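PDB 6DRU: glycosyl hydrolases family 31 family protein from Aspergillus niger, which removes alpha-xylose from the non-reducing terminal glucose of xyloglucan oligosaccharides, as a retaining-type family 31 glycoside hydrolase built around a TIM barrel. Local coordinates for residues Ser485-Ser490 against Gly519-Ser524; Thr489-Thr494 against Trp527-Ile532; Val515-Phe520 against Glu539-Trp544. All blocks are in the same frame, centred on the assembly; numbering follows the deposited sequence.

In the fold
All three contacts belong to the TIM-barrel domain and gather around two neighbouring parallel strands, 481-484 and 513-514, and the helices 492-508 and 535-548 that follow them. Interaction 1 joins the two loops beyond these strands, at the bound xylose. Interaction 2, its centre about 8 Å away, continues from the same loop at Thr489 and Ser490 into the start of helix 492-508 and meets a later part of the second loop. Interaction 3, centred about 10 Å from the first and 8 Å from the second, seats Val515 to Gly519, at the beginning of that second loop, on helix 535-548. A sugar-binding loop is thus tied to its neighbour and to the helix that follows it.

Interaction 1: residues Ser485-Ser490 against Gly519-Ser524; sequences SGDTTS and GFEVDS. With XYS (alpha-D-xylopyranose), chain N; BGC (beta-D-glucopyranose), chain F; MAN (alpha-D-mannopyranose), chain E.
Asp487 and Phe520 meet beside the bound alpha-D-xylopyranose, with carboxylate OD1 lying over one face of the phenyl ring, toward its rim, and 3.5 Å from CD2. The same OD1 accepts a bond from xylose O2, modelled so short that its exact length is doubtful, while OD2 takes one from xylose O1 at 3.0 Å. Asp487 is the likely proton donor of the enzyme. A water donates to both Asp487 OD2 and Glu521 OE2, linking the two carboxylates across the contact. Phe520 brings its ring carbon CE1 to 3.3 Å from xylose O4, while a glucose unit has O3 at the ring edge. These residues sit on loops that follow the adjacent parallel strands 481-484 and 513-514, at the C-terminal ends of the TIM-barrel strands, where enzymes of this fold place their active sites. Away from the sugar the loops are joined by a single beta bridge, Thr489 with Glu521. Thr488 O is gripped twice: Glu521 N reaches it at 2.6 Å with an N-H...O angle of 164°, whereas Phe520 N approaches from above the carbonyl plane. Ser490 N answers with a bond to Glu521 O of 2.8 Å. Farther out, Asp523 OD2 accepts from mannose O4 at 2.7 Å, its OD1 being paired with Thr525, and Leu118 of the second subunit packs on Thr489 and Glu521.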
loop_
_atom_site.group_PDB
_atom_site.type_symbol
_atom_site.label_atom_id
_atom_site.label_comp_id
_atom_site.label_asym_id
_atom_site.label_seq_id
_atom_site.Cartn_x
_atom_site.Cartn_y
_atom_site.Cartn_z
ATOM N N SER A 485 -9.109 -34.215 -10.619
ATOM C CA SER A 485 -9.619 -33.569 -9.416
ATOM C C SER A 485 -8.588 -33.420 -8.303
ATOM O O SER A 485 -8.949 -32.931 -7.227
ATOM C CB SER A 485 -10.828 -34.345 -8.893
ATOM O OG SER A 485 -10.484 -35.688 -8.604
ATOM N N GLY A 486 -7.339 -33.819 -8.510
ATOM C CA GLY A 486 -6.314 -33.574 -7.512
ATOM C C GLY A 486 -6.279 -34.614 -6.404
ATOM O O GLY A 486 -6.813 -35.724 -6.518
ATOM N N ASP A 487 -5.636 -34.229 -5.303
ATOM C CA ASP A 487 -5.375 -35.143 -4.195
ATOM C C ASP A 487 -6.635 -35.340 -3.359
ATOM O O ASP A 487 -7.129 -34.397 -2.732
ATOM C CB ASP A 487 -4.237 -34.611 -3.330
ATOM C CG ASP A 487 -2.907 -34.625 -4.050
ATOM O OD1 ASP A 487 -2.852 -35.153 -5.181
ATOM O OD2 ASP A 487 -1.920 -34.107 -3.489
ATOM N N THR A 488 -7.145 -36.568 -3.343
ATOM C CA THR A 488 -8.339 -36.924 -2.596
ATOM C C THR A 488 -8.023 -38.064 -1.636
ATOM O O THR A 488 -7.071 -38.823 -1.834
ATOM C CB THR A 488 -9.480 -37.331 -3.537
ATOM O OG1 THR A 488 -8.969 -38.167 -4.582
ATOM C CG2 THR A 488 -10.117 -36.100 -4.156
ATOM N N THR A 489 -8.833 -38.180 -0.588
ATOM C CA THR A 489 -8.679 -39.258 0.378
ATOM C C THR A 489 -9.414 -40.507 -0.096
ATOM O O THR A 489 -10.469 -40.428 -0.730
ATOM C CB THR A 489 -9.196 -38.840 1.756
ATOM O OG1 THR A 489 -10.459 -38.179 1.615
ATOM C CG2 THR A 489 -8.209 -37.902 2.433
ATOM N N SER A 490 -8.839 -41.668 0.213
ATOM C CA SER A 490 -9.400 -42.951 -0.215
ATOM C C SER A 490 -10.414 -43.442 0.819
ATOM O O SER A 490 -10.174 -44.367 1.598
ATOM C CB SER A 490 -8.288 -43.967 -0.442
ATOM O OG SER A 490 -7.412 -43.545 -1.473
ATOM N N GLY A 519 -9.099 -42.940 -5.124
ATOM C CA GLY A 519 -8.549 -41.897 -4.283
ATOM C C GLY A 519 -7.037 -41.837 -4.391
ATOM O O GLY A 519 -6.389 -42.654 -5.048
ATOM N N PHE A 520 -6.460 -40.838 -3.724
ATOM C CA PHE A 520 -5.017 -40.641 -3.735
ATOM C C PHE A 520 -4.392 -40.846 -2.360
ATOM O O PHE A 520 -3.517 -41.701 -2.200
ATOM C CB PHE A 520 -4.672 -39.246 -4.271
ATOM C CG PHE A 520 -3.209 -38.920 -4.189
ATOM C CD1 PHE A 520 -2.308 -39.492 -5.072
ATOM C CD2 PHE A 520 -2.730 -38.063 -3.215
ATOM C CE1 PHE A 520 -0.961 -39.205 -4.993
ATOM C CE2 PHE A 520 -1.384 -37.771 -3.127
ATOM C CZ PHE A 520 -0.498 -38.342 -4.019
ATOM N N GLU A 521 -4.814 -40.077 -1.359
ATOM C CA GLU A 521 -4.197 -40.109 -0.042
ATOM C C GLU A 521 -4.899 -41.098 0.877
ATOM O O GLU A 521 -6.097 -41.359 0.750
ATOM C CB GLU A 521 -4.216 -38.723 0.607
ATOM C CG GLU A 521 -3.130 -37.780 0.132
ATOM C CD GLU A 521 -3.072 -36.507 0.952
ATOM O OE1 GLU A 521 -3.673 -36.476 2.046
ATOM O OE2 GLU A 521 -2.429 -35.537 0.501
ATOM N N VAL A 522 -4.132 -41.644 1.813
ATOM C CA VAL A 522 -4.687 -42.469 2.878
ATOM C C VAL A 522 -5.299 -41.560 3.935
ATOM O O VAL A 522 -4.686 -40.569 4.350
ATOM C CB VAL A 522 -3.601 -43.374 3.483
ATOM C CG1 VAL A 522 -4.042 -43.912 4.837
ATOM C CG2 VAL A 522 -3.271 -44.514 2.534
ATOM N N ASP A 523 -6.513 -41.890 4.369
ATOM C CA ASP A 523 -7.129 -41.218 5.505
ATOM C C ASP A 523 -6.631 -41.874 6.788
ATOM O O ASP A 523 -6.894 -43.056 7.029
ATOM C CB ASP A 523 -8.651 -41.292 5.404
ATOM C CG ASP A 523 -9.358 -40.371 6.389
ATOM O OD1 ASP A 523 -8.837 -40.155 7.504
ATOM O OD2 ASP A 523 -10.449 -39.865 6.043
ATOM N N SER A 524 -5.905 -41.111 7.607
ATOM C CA SER A 524 -5.295 -41.684 8.801
ATOM C C SER A 524 -6.326 -42.101 9.843
ATOM O O SER A 524 -6.017 -42.939 10.696
ATOM C CB SER A 524 -4.307 -40.691 9.417
ATOM O OG SER A 524 -4.968 -39.772 10.268
HETATM C C1 XYS N . 0.782 -34.513 -6.347
HETATM C C2 XYS N . -0.191 -35.061 -7.365
HETATM C C3 XYS N . -0.155 -36.572 -7.317
HETATM C C4 XYS N . 1.271 -37.052 -7.476
HETATM C C5 XYS N . 2.155 -36.341 -6.475
HETATM O O1 XYS N . 0.425 -34.973 -5.065
HETATM O O2 XYS N . -1.490 -34.602 -7.075
HETATM O O3 XYS N . -0.949 -37.100 -8.354
HETATM O O4 XYS N . 1.326 -38.440 -7.245
HETATM O O5 XYS N . 2.083 -34.945 -6.670
HETATM C C2 BGC F . 1.463 -39.110 -0.296
HETATM C C3 BGC F . 1.895 -37.686 -0.347
HETATM C C4 BGC F . 1.106 -36.857 0.680
HETATM C C5 BGC F . 1.179 -37.508 2.029
HETATM C C6 BGC F . 0.329 -36.722 3.018
HETATM C C1 BGC F . 1.584 -39.592 1.127
HETATM O O2 BGC F . 2.302 -39.913 -1.157
HETATM O O3 BGC F . 1.672 -37.187 -1.617
HETATM O O4 BGC F . 1.655 -35.563 0.774
HETATM O O5 BGC F . 0.693 -38.832 1.947
HETATM O O6 BGC F . 0.507 -37.252 4.312
HETATM C C1 MAN E . -15.746 -39.329 9.707
HETATM C C2 MAN E . -14.500 -39.372 10.562
HETATM C C3 MAN E . -13.355 -38.719 9.818
HETATM C C4 MAN E . -13.221 -39.359 8.454
HETATM C C5 MAN E . -14.561 -39.279 7.752
HETATM C C6 MAN E . -14.459 -39.863 6.360
HETATM O O2 MAN E . -14.174 -40.714 10.828
HETATM O O3 MAN E . -12.160 -38.880 10.545
HETATM O O4 MAN E . -12.240 -38.682 7.704
HETATM O O5 MAN E . -15.521 -39.998 8.490
HETATM O O6 MAN E . -15.610 -39.510 5.625
HETATM O O HOH W 1 -1.816 -33.711 -1.034
#

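Interaction 2: residues Thr489-Thr494 against Trp527-Ile532; sequences TSVWDT and WWSGNI. With NAG (2-acetamido-2-deoxy-beta-D-glucopyranose), chain B; BGC (beta-D-glucopyranose), chain G.
Ser490 presents its backbone O to the hydroxyl of Ser529, which donates a 2.8 Å hydrogen bond between OG and that oxygen. Two turns face each other here: Ser490 is the centre of an inverse gamma turn leading into helix 492-508 of the TIM-barrel domain, and Trp528 to Asn531 form a type II beta turn in the loop before helix 535-548. The Ser529 hydroxyl arrives above the carbonyl plane of Ser490, with a C=O...OG angle of 119°. It is placed there by a first torsion that sets OG anti to the backbone N (chi1 178°), and it also bonds to Asp523 N, so one small side chain ties together three parts of the loops. CB of Ser490 lies 4.0 Å from Gly530 N. Its hydroxyl is engaged elsewhere, by Gly518 O.

Val491 follows at the N-cap position, and its CG1 rests against the Ser529 hydroxyl. Trp492, in the first turn of the helix, meets Trp528: the two side chains cross at about a right angle, and CD1 of Trp492 comes 3.7 Å from CH2 of Trp528, at the edge of the latter's ring. The ring planes are inclined at 62°, so the pair is an oblique one. Leu540 and Arg543 of helix 535-548 also pack on Trp492. Next along, Asp493 touches an N-acetylglucosamine of a glycan attached to the protein, with OD1 3.3 Å from sugar C5. Thr494 then turns back on the start of the segment, its OG1 sharing a 2.8 Å hydrogen bond with OG1 of Thr489.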
loop_
_atom_site.group_PDB
_atom_site.type_symbol
_atom_site.label_atom_id
_atom_site.label_comp_id
_atom_site.label_asym_id
_atom_site.label_seq_id
_atom_site.Cartn_x
_atom_site.Cartn_y
_atom_site.Cartn_z
ATOM N N THR A 489 -8.833 -38.180 -0.588
ATOM C CA THR A 489 -8.679 -39.258 0.378
ATOM C C THR A 489 -9.414 -40.507 -0.096
ATOM O O THR A 489 -10.469 -40.428 -0.730
ATOM C CB THR A 489 -9.196 -38.840 1.756
ATOM O OG1 THR A 489 -10.459 -38.179 1.615
ATOM C CG2 THR A 489 -8.209 -37.902 2.433
ATOM N N SER A 490 -8.839 -41.668 0.213
ATOM C CA SER A 490 -9.400 -42.951 -0.215
ATOM C C SER A 490 -10.414 -43.442 0.819
ATOM O O SER A 490 -10.174 -44.367 1.598
ATOM C CB SER A 490 -8.288 -43.967 -0.442
ATOM O OG SER A 490 -7.412 -43.545 -1.473
ATOM N N VAL A 491 -11.578 -42.793 0.811
ATOM C CA VAL A 491 -12.704 -43.163 1.659
ATOM C C VAL A 491 -13.976 -43.087 0.825
ATOM O O VAL A 491 -13.982 -42.586 -0.301
ATOM C CB VAL A 491 -12.828 -42.265 2.909
ATOM C CG1 VAL A 491 -11.700 -42.550 3.886
ATOM C CG2 VAL A 491 -12.845 -40.798 2.511
ATOM N N TRP A 492 -15.070 -43.596 1.401
ATOM C CA TRP A 492 -16.325 -43.684 0.661
ATOM C C TRP A 492 -16.914 -42.307 0.383
ATOM O O TRP A 492 -17.413 -42.055 -0.720
ATOM C CB TRP A 492 -17.325 -44.555 1.420
ATOM C CG TRP A 492 -17.045 -46.012 1.286
ATOM C CD1 TRP A 492 -16.444 -46.822 2.204
ATOM C CD2 TRP A 492 -17.346 -46.840 0.157
ATOM N NE1 TRP A 492 -16.357 -48.105 1.718
ATOM C CE2 TRP A 492 -16.903 -48.142 0.462
ATOM C CE3 TRP A 492 -17.952 -46.607 -1.083
ATOM C CZ2 TRP A 492 -17.045 -49.206 -0.426
ATOM C CZ3 TRP A 492 -18.089 -47.664 -1.963
ATOM C CH2 TRP A 492 -17.639 -48.947 -1.630
ATOM N N ASP A 493 -16.868 -41.406 1.367
ATOM C CA ASP A 493 -17.463 -40.087 1.186
ATOM C C ASP A 493 -16.803 -39.324 0.045
ATOM O O ASP A 493 -17.471 -38.553 -0.653
ATOM C CB ASP A 493 -17.373 -39.286 2.486
ATOM C CG ASP A 493 -18.095 -37.953 2.402
ATOM O OD1 ASP A 493 -19.205 -37.907 1.829
ATOM O OD2 ASP A 493 -17.553 -36.950 2.914
ATOM N N THR A 494 -15.501 -39.529 -0.162
ATOM C CA THR A 494 -14.799 -38.824 -1.229
ATOM C C THR A 494 -15.329 -39.222 -2.601
ATOM O O THR A 494 -15.478 -38.375 -3.488
ATOM C CB THR A 494 -13.299 -39.095 -1.136
ATOM O OG1 THR A 494 -12.789 -38.563 0.092
ATOM C CG2 THR A 494 -12.569 -38.460 -2.298
ATOM N N TRP A 527 -8.761 -46.929 9.330
ATOM C CA TRP A 527 -7.610 -47.828 9.419
ATOM C C TRP A 527 -7.338 -48.537 8.098
ATOM O O TRP A 527 -6.177 -48.766 7.738
ATOM C CB TRP A 527 -7.821 -48.847 10.542
ATOM C CG TRP A 527 -8.905 -49.853 10.272
ATOM C CD1 TRP A 527 -10.218 -49.758 10.626
ATOM C CD2 TRP A 527 -8.763 -51.106 9.590
ATOM N NE1 TRP A 527 -10.904 -50.873 10.208
ATOM C CE2 TRP A 527 -10.033 -51.716 9.569
ATOM C CE3 TRP A 527 -7.687 -51.772 8.995
ATOM C CZ2 TRP A 527 -10.256 -52.958 8.976
ATOM C CZ3 TRP A 527 -7.910 -53.004 8.406
ATOM C CH2 TRP A 527 -9.184 -53.584 8.401
ATOM N N TRP A 528 -8.386 -48.886 7.356
ATOM C CA TRP A 528 -8.239 -49.642 6.119
ATOM C C TRP A 528 -8.023 -48.763 4.894
ATOM O O TRP A 528 -7.835 -49.298 3.797
ATOM C CB TRP A 528 -9.464 -50.537 5.893
ATOM C CG TRP A 528 -10.770 -49.798 5.908
ATOM C CD1 TRP A 528 -11.635 -49.691 6.957
ATOM C CD2 TRP A 528 -11.356 -49.058 4.828
ATOM N NE1 TRP A 528 -12.726 -48.936 6.597
ATOM C CE2 TRP A 528 -12.577 -48.536 5.295
ATOM C CE3 TRP A 528 -10.967 -48.790 3.512
ATOM C CZ2 TRP A 528 -13.411 -47.757 4.495
ATOM C CZ3 TRP A 528 -11.797 -48.017 2.719
ATOM C CH2 TRP A 528 -13.004 -47.511 3.212
ATOM N N SER A 529 -8.051 -47.441 5.052
ATOM C CA SER A 529 -8.003 -46.535 3.911
ATOM C C SER A 529 -6.749 -46.764 3.078
ATOM O O SER A 529 -5.627 -46.698 3.590
ATOM C CB SER A 529 -8.061 -45.086 4.395
ATOM O OG SER A 529 -7.975 -44.179 3.311
ATOM N N GLY A 530 -6.948 -47.041 1.791
ATOM C CA GLY A 530 -5.861 -47.189 0.848
ATOM C C GLY A 530 -5.102 -48.494 0.914
ATOM O O GLY A 530 -4.150 -48.672 0.144
ATOM N N ASN A 531 -5.481 -49.412 1.801
ATOM C CA ASN A 531 -4.769 -50.677 1.957
ATOM C C ASN A 531 -5.310 -51.678 0.942
ATOM O O ASN A 531 -6.421 -52.195 1.099
ATOM C CB ASN A 531 -4.901 -51.201 3.383
ATOM C CG ASN A 531 -3.842 -52.229 3.723
ATOM O OD1 ASN A 531 -3.488 -53.071 2.897
ATOM N ND2 ASN A 531 -3.321 -52.159 4.941
ATOM N N ILE A 532 -4.516 -51.963 -0.094
ATOM C CA ILE A 532 -4.952 -52.850 -1.167
ATOM C C ILE A 532 -5.065 -54.300 -0.725
ATOM O O ILE A 532 -5.565 -55.134 -1.488
ATOM C CB ILE A 532 -3.997 -52.750 -2.373
ATOM C CG1 ILE A 532 -2.582 -53.168 -1.972
ATOM C CG2 ILE A 532 -3.984 -51.335 -2.928
ATOM C CD1 ILE A 532 -1.668 -53.417 -3.149
HETATM C C1 NAG B . -22.294 -36.209 3.696
HETATM C C2 NAG B . -22.293 -35.189 4.816
HETATM C C3 NAG B . -21.014 -35.172 5.569
HETATM C C4 NAG B . -20.594 -36.571 5.964
HETATM C C5 NAG B . -20.610 -37.482 4.758
HETATM C C6 NAG B . -20.263 -38.895 5.178
HETATM C C7 NAG B . -23.741 -33.213 4.533
HETATM C C8 NAG B . -23.973 -31.836 3.947
HETATM N N2 NAG B . -22.527 -33.898 4.272
HETATM O O3 NAG B . -21.150 -34.335 6.694
HETATM O O4 NAG B . -19.290 -36.531 6.492
HETATM O O5 NAG B . -21.891 -37.465 4.180
HETATM O O6 NAG B . -21.200 -39.347 6.131
HETATM O O7 NAG B . -24.594 -33.733 5.225
HETATM C C2 BGC G . -10.105 -56.005 11.858
HETATM C C3 BGC G . -10.613 -54.603 12.174
HETATM C C4 BGC G . -9.773 -53.951 13.264
HETATM C C5 BGC G . -8.286 -54.070 12.953
HETATM C C6 BGC G . -7.443 -53.485 14.081
HETATM C C1 BGC G . -8.598 -56.001 11.631
HETATM O O2 BGC G . -10.764 -56.499 10.687
HETATM O O3 BGC G . -11.979 -54.675 12.600
HETATM O O4 BGC G . -10.128 -52.568 13.376
HETATM O O5 BGC G . -7.948 -55.443 12.770
HETATM O O6 BGC G . -6.540 -52.512 13.545
#

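Interaction 3: residues Val515-Phe520 against Glu539-Trp544; sequences VDAGGF and ELYVRW. With XYS (alpha-D-xylopyranose), chain N.
Trp544 spreads one face of its indole against the backbone of Asp516 to Gly519, with Gly518 N 3.1 Å from CG. Its CG is roughly anti to the backbone N (chi1 -151°), and a chi2 of -40° gives the ring the turn that lays it flat against the loop. Ala517 CA lies over the five-membered ring and Gly519 CA over the six-membered ring, each a CH-pi contact, the latter 4.0 Å from the ring centroid. Asp516 O also sits above this face, off line for a bond with NE1, and Val515 CG2 meets the indole at its edge, 4.0 Å from NE1. The backbone so covered is a type II beta turn, closed by Gly519 N to Asp516 O at 3.0 Å, with Gly518 at its third position on a positive phi. In the TIM barrel this turn lies just after strand 513-514, and the helix it packs on is 535-548, the next helix of the chain's strand-to-helix succession. Three residues before Trp544, Tyr541 has CG anti to its N (chi1 180°); CE1 lies 3.3 Å from Ala517 O, which is near the ring plane at its edge. Tyr541 OH bonds to Thr556, and Tyr577 stacks on the ring. The side chain of Asp516 leads away from the helix, about 5 Å from that of Asp487, and its OD2 forms a salt bridge with Arg555.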
loop_
_atom_site.group_PDB
_atom_site.type_symbol
_atom_site.label_atom_id
_atom_site.label_comp_id
_atom_site.label_asym_id
_atom_site.label_seq_id
_atom_site.Cartn_x
_atom_site.Cartn_y
_atom_site.Cartn_z
ATOM N N VAL A 515 -10.614 -38.449 -12.640
ATOM C CA VAL A 515 -10.275 -38.567 -11.227
ATOM C C VAL A 515 -9.149 -39.583 -11.072
ATOM O O VAL A 515 -8.691 -40.194 -12.043
ATOM C CB VAL A 515 -11.480 -38.998 -10.365
ATOM C CG1 VAL A 515 -12.457 -37.864 -10.190
ATOM C CG2 VAL A 515 -12.157 -40.219 -10.970
ATOM N N ASP A 516 -8.712 -39.770 -9.828
ATOM C CA ASP A 516 -7.834 -40.873 -9.452
ATOM C C ASP A 516 -8.705 -42.030 -8.978
ATOM O O ASP A 516 -9.369 -41.930 -7.940
ATOM C CB ASP A 516 -6.855 -40.445 -8.360
ATOM C CG ASP A 516 -5.774 -39.521 -8.875
ATOM O OD1 ASP A 516 -4.944 -39.072 -8.055
ATOM O OD2 ASP A 516 -5.782 -39.208 -10.084
ATOM N N ALA A 517 -8.707 -43.125 -9.738
ATOM C CA ALA A 517 -9.504 -44.289 -9.373
ATOM C C ALA A 517 -9.046 -44.856 -8.036
ATOM O O ALA A 517 -7.924 -45.356 -7.915
ATOM C CB ALA A 517 -9.427 -45.360 -10.462
ATOM N N GLY A 518 -9.908 -44.774 -7.027
ATOM C CA GLY A 518 -9.597 -45.261 -5.702
ATOM C C GLY A 518 -9.125 -44.209 -4.725
ATOM O O GLY A 518 -8.789 -44.556 -3.587
ATOM N N GLY A 519 -9.099 -42.940 -5.124
ATOM C CA GLY A 519 -8.549 -41.897 -4.283
ATOM C C GLY A 519 -7.037 -41.837 -4.391
ATOM O O GLY A 519 -6.389 -42.654 -5.048
ATOM N N PHE A 520 -6.460 -40.838 -3.724
ATOM C CA PHE A 520 -5.017 -40.641 -3.735
ATOM C C PHE A 520 -4.392 -40.846 -2.360
ATOM O O PHE A 520 -3.517 -41.701 -2.200
ATOM C CB PHE A 520 -4.672 -39.246 -4.271
ATOM C CG PHE A 520 -3.209 -38.920 -4.189
ATOM C CD1 PHE A 520 -2.308 -39.492 -5.072
ATOM C CD2 PHE A 520 -2.730 -38.063 -3.215
ATOM C CE1 PHE A 520 -0.961 -39.205 -4.993
ATOM C CE2 PHE A 520 -1.384 -37.771 -3.127
ATOM C CZ PHE A 520 -0.498 -38.342 -4.019
ATOM N N GLU A 539 -13.167 -53.372 -1.731
ATOM C CA GLU A 539 -14.535 -53.055 -2.130
ATOM C C GLU A 539 -14.629 -51.633 -2.669
ATOM O O GLU A 539 -15.217 -51.395 -3.731
ATOM C CB GLU A 539 -15.482 -53.244 -0.945
ATOM C CG GLU A 539 -16.941 -52.955 -1.265
ATOM C CD GLU A 539 -17.798 -52.841 -0.020
ATOM O OE1 GLU A 539 -17.230 -52.788 1.091
ATOM O OE2 GLU A 539 -19.041 -52.806 -0.152
ATOM N N LEU A 540 -14.043 -50.674 -1.948
ATOM C CA LEU A 540 -14.084 -49.279 -2.378
ATOM C C LEU A 540 -13.417 -49.091 -3.734
ATOM O O LEU A 540 -13.938 -48.372 -4.594
ATOM C CB LEU A 540 -13.423 -48.388 -1.327
ATOM C CG LEU A 540 -13.275 -46.907 -1.684
ATOM C CD1 LEU A 540 -14.618 -46.288 -2.050
ATOM C CD2 LEU A 540 -12.626 -46.147 -0.538
ATOM N N TYR A 541 -12.259 -49.723 -3.944
ATOM C CA TYR A 541 -11.536 -49.530 -5.196
ATOM C C TYR A 541 -12.322 -50.070 -6.384
ATOM O O TYR A 541 -12.363 -49.441 -7.447
ATOM C CB TYR A 541 -10.160 -50.190 -5.126
ATOM C CG TYR A 541 -9.370 -50.022 -6.404
ATOM C CD1 TYR A 541 -8.706 -48.834 -6.678
ATOM C CD2 TYR A 541 -9.300 -51.042 -7.344
ATOM C CE1 TYR A 541 -7.990 -48.670 -7.848
ATOM C CE2 TYR A 541 -8.587 -50.886 -8.517
ATOM C CZ TYR A 541 -7.933 -49.697 -8.762
ATOM O OH TYR A 541 -7.219 -49.534 -9.926
ATOM N N VAL A 542 -12.949 -51.238 -6.228
ATOM C CA VAL A 542 -13.685 -51.831 -7.340
ATOM C C VAL A 542 -14.900 -50.980 -7.690
ATOM O O VAL A 542 -15.233 -50.803 -8.868
ATOM C CB VAL A 542 -14.072 -53.283 -7.008
ATOM C CG1 VAL A 542 -15.055 -53.823 -8.032
ATOM C CG2 VAL A 542 -12.827 -54.156 -6.961
ATOM N N ARG A 543 -15.570 -50.424 -6.678
ATOM C CA ARG A 543 -16.642 -49.469 -6.941
ATOM C C ARG A 543 -16.109 -48.237 -7.661
ATOM O O ARG A 543 -16.730 -47.739 -8.608
ATOM C CB ARG A 543 -17.322 -49.067 -5.633
ATOM C CG ARG A 543 -18.048 -50.193 -4.917
ATOM C CD ARG A 543 -19.245 -50.674 -5.715
ATOM N NE ARG A 543 -20.155 -51.464 -4.894
ATOM C CZ ARG A 543 -21.275 -52.016 -5.345
ATOM N NH1 ARG A 543 -21.627 -51.865 -6.614
ATOM N NH2 ARG A 543 -22.047 -52.719 -4.526
ATOM N N TRP A 544 -14.951 -47.735 -7.224
ATOM C CA TRP A 544 -14.379 -46.527 -7.809
ATOM C C TRP A 544 -13.879 -46.783 -9.227
ATOM O O TRP A 544 -14.145 -45.996 -10.142
ATOM C CB TRP A 544 -13.248 -46.019 -6.914
ATOM C CG TRP A 544 -13.032 -44.539 -6.947
ATOM C CD1 TRP A 544 -13.077 -43.724 -8.039
ATOM C CD2 TRP A 544 -12.727 -43.696 -5.830
ATOM N NE1 TRP A 544 -12.820 -42.424 -7.671
ATOM C CE2 TRP A 544 -12.602 -42.381 -6.319
ATOM C CE3 TRP A 544 -12.549 -43.926 -4.461
ATOM C CZ2 TRP A 544 -12.308 -41.302 -5.490
ATOM C CZ3 TRP A 544 -12.255 -42.853 -3.641
ATOM C CH2 TRP A 544 -12.139 -41.559 -4.156
HETATM C C1 XYS N . 0.782 -34.513 -6.347
HETATM C C2 XYS N . -0.191 -35.061 -7.365
HETATM C C3 XYS N . -0.155 -36.572 -7.317
HETATM C C4 XYS N . 1.271 -37.052 -7.476
HETATM C C5 XYS N . 2.155 -36.341 -6.475
HETATM O O1 XYS N . 0.425 -34.973 -5.065
HETATM O O2 XYS N . -1.490 -34.602 -7.075
HETATM O O3 XYS N . -0.949 -37.100 -8.354
HETATM O O4 XYS N . 1.326 -38.440 -7.245
HETATM O O5 XYS N . 2.083 -34.945 -6.670
#